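Local coordinates for SnoaL-like domain-containing protein (Xanthomonas campestris pv. campestris, PDB 3G8Z) that is of unknown function but carries a SnoaL-like domain with a cystatin-like fold, as in SnoaL-like polyketide cyclases, at residues S43-S46 and P47-W51. Sequence-based numbering, arbitrary orientation.
Sequences SIIS and PDVIW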
ATOM      1  N   SER A  43      21.803   5.997  -5.146  1.00 27.35           N
ATOM      2  CA  SER A  43      22.561   4.971  -4.462  1.00 27.16           C
ATOM      3  C   SER A  43      21.681   3.936  -3.799  1.00 26.27           C
ATOM      4  O   SER A  43      22.023   2.766  -3.783  1.00 26.12           O
ATOM      5  CB  SER A  43      23.425   5.594  -3.368  1.00 27.55           C
ATOM      6  OG  SER A  43      24.091   6.756  -3.833  1.00 31.12           O
ATOM      7  N   ILE A  44      20.569   4.363  -3.207  0.80 25.74           N
ATOM      8  CA  ILE A  44      19.734   3.426  -2.462  0.80 25.48           C
ATOM      9  C   ILE A  44      18.647   2.782  -3.323  0.80 25.12           C
ATOM     10  O   ILE A  44      18.013   1.834  -2.880  0.80 24.94           O
ATOM     11  CB  ILE A  44      19.073   4.052  -1.213  0.80 25.62           C
ATOM     12  CG1 ILE A  44      18.068   5.116  -1.609  0.80 25.44           C
ATOM     13  CG2 ILE A  44      20.122   4.612  -0.247  0.80 26.74           C
ATOM     14  CD1 ILE A  44      17.163   5.493  -0.463  0.80 25.39           C
ATOM     15  N   ILE A  45      18.430   3.289  -4.535  1.00 24.68           N
ATOM     16  CA  ILE A  45      17.518   2.632  -5.467  1.00 24.29           C
ATOM     17  C   ILE A  45      18.334   1.642  -6.308  1.00 23.55           C
ATOM     18  O   ILE A  45      19.371   2.011  -6.867  1.00 22.64           O
ATOM     19  CB  ILE A  45      16.824   3.600  -6.420  1.00 24.38           C
ATOM     20  CG1 ILE A  45      15.958   4.614  -5.666  1.00 24.59           C
ATOM     21  CG2 ILE A  45      15.965   2.798  -7.437  1.00 25.67           C
ATOM     22  CD1 ILE A  45      15.436   5.753  -6.553  1.00 24.92           C
ATOM     23  N   SER A  46      17.863   0.404  -6.409  1.00 23.00           N
ATOM     24  CA  SER A  46      18.557  -0.608  -7.199  1.00 22.83           C
ATOM     25  C   SER A  46      18.758  -0.127  -8.622  1.00 22.19           C
ATOM     26  O   SER A  46      17.843   0.462  -9.204  1.00 21.94           O
ATOM     27  CB  SER A  46      17.759  -1.914  -7.218  1.00 22.92           C
ATOM     28  OG  SER A  46      18.318  -2.839  -8.134  1.00 24.58           O
ATOM     29  N   PRO A  47      19.941  -0.407  -9.207  1.00 22.37           N
ATOM     30  CA  PRO A  47      20.145  -0.174 -10.627  1.00 22.02           C
ATOM     31  C   PRO A  47      19.133  -0.908 -11.500  1.00 21.70           C
ATOM     32  O   PRO A  47      18.828  -0.455 -12.605  1.00 21.02           O
ATOM     33  CB  PRO A  47      21.548  -0.733 -10.874  1.00 22.79           C
ATOM     34  CG  PRO A  47      22.189  -0.725  -9.568  1.00 23.47           C
ATOM     35  CD  PRO A  47      21.141  -0.983  -8.577  1.00 21.85           C
ATOM     36  N   ASP A  48      18.617  -2.026 -10.997  0.80 21.87           N
ATOM     37  CA  ASP A  48      17.630  -2.812 -11.724  0.80 22.06           C
ATOM     38  C   ASP A  48      16.203  -2.580 -11.226  0.80 21.67           C
ATOM     39  O   ASP A  48      15.344  -3.439 -11.391  0.80 21.42           O
ATOM     40  CB  ASP A  48      17.967  -4.293 -11.588  0.80 22.48           C
ATOM     41  CG  ASP A  48      19.338  -4.627 -12.137  0.80 24.34           C
ATOM     42  OD1 ASP A  48      19.846  -3.876 -13.005  0.80 26.77           O
ATOM     43  OD2 ASP A  48      19.898  -5.663 -11.715  0.80 30.22           O
ATOM     44  N   VAL A  49      15.955  -1.416 -10.638  1.00 21.28           N
ATOM     45  CA  VAL A  49      14.660  -1.115 -10.020  1.00 21.34           C
ATOM     46  C   VAL A  49      13.499  -1.278 -11.011  1.00 21.28           C
ATOM     47  O   VAL A  49      13.579  -0.855 -12.174  1.00 21.71           O
ATOM     48  CB  VAL A  49      14.617   0.334  -9.434  1.00 21.34           C
ATOM     49  CG1 VAL A  49      14.785   1.366 -10.543  1.00 22.06           C
ATOM     50  CG2 VAL A  49      13.298   0.601  -8.628  1.00 20.25           C
ATOM     51  N   ILE A  50      12.431  -1.918 -10.556  1.00 20.97           N
ATOM     52  CA  ILE A  50      11.186  -1.990 -11.316  1.00 21.41           C
ATOM     53  C   ILE A  50      10.235  -0.950 -10.748  1.00 21.41           C
ATOM     54  O   ILE A  50       9.887  -0.994  -9.586  1.00 20.60           O
ATOM     55  CB  ILE A  50      10.513  -3.366 -11.193  1.00 21.69           C
ATOM     56  CG1 ILE A  50      11.451  -4.479 -11.674  1.00 22.56           C
ATOM     57  CG2 ILE A  50       9.213  -3.378 -11.992  1.00 22.39           C
ATOM     58  CD1 ILE A  50      11.012  -5.884 -11.225  1.00 22.81           C
ATOM     59  N   TRP A  51       9.838   0.006 -11.574  1.00 21.34           N
ATOM     60  CA  TRP A  51       9.078   1.162 -11.097  1.00 20.47           C
ATOM     61  C   TRP A  51       7.701   1.219 -11.768  1.00 20.74           C
ATOM     62  O   TRP A  51       7.614   1.399 -12.990  1.00 20.57           O
ATOM     63  CB  TRP A  51       9.883   2.412 -11.434  1.00 20.61           C
ATOM     64  CG  TRP A  51       9.312   3.673 -10.943  1.00 19.71           C
ATOM     65  CD1 TRP A  51       8.210   4.313 -11.421  1.00 20.63           C
ATOM     66  CD2 TRP A  51       9.818   4.478  -9.879  1.00 20.23           C
ATOM     67  NE1 TRP A  51       7.986   5.471 -10.711  1.00 20.97           N
ATOM     68  CE2 TRP A  51       8.964   5.596  -9.759  1.00 20.42           C
ATOM     69  CE3 TRP A  51      10.916   4.373  -9.025  1.00 19.45           C
ATOM     70  CZ2 TRP A  51       9.188   6.606  -8.822  1.00 22.43           C
ATOM     71  CZ3 TRP A  51      11.130   5.382  -8.098  1.00 20.48           C
ATOM     72  CH2 TRP A  51      10.271   6.472  -8.000  1.00 20.03           C
TER
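S46 to V49 form a type I beta turn, closed by the backbone bond from V49 N to S46 O at 3.0 Å. The bond is bent, with an N-H...O angle of 141°. S46 also grips the turn with its side chain. Its OG accepts a moderately bent hydrogen bond from D48 N at 3.0 Å, with an N-H...OG angle of 146°. OG reaches this amide because it sits anti to its own backbone N (chi1 172°), beside the carbonyl carbon and facing the next peptides. The S46 OG to D48 N link is an ST turn; with the bond from V49 N to S46 O it makes an ST motif. The first residue of the turn therefore holds two successive amides, one with its carbonyl and one with its hydroxyl. P47 fills the second position, where its ring restricts phi to the range that suits a type I turn.

In this cystatin-like fold, helix 38-44 is followed by the short strand 45-46. I45 is the first residue to leave helical geometry. The chain then bends sharply at P47 and D48 and continues as strand 49-53, so the two strands do not run on as one. S46 pairs by backbone with I129 and V49 with G65, so the corner is tied to strand 128-136 and to the chain just before helix 66-79.

Across the turn, the gamma-methyl branch of I45 packs against V49. I45 CG2 lies 3.4 Å from V49 CB, a tight carbon contact, and 3.6 Å from V49 CG1. The two side chains meet at a slant. Both are buried, with Y29 and M66 touching I45 and V69 touching V49.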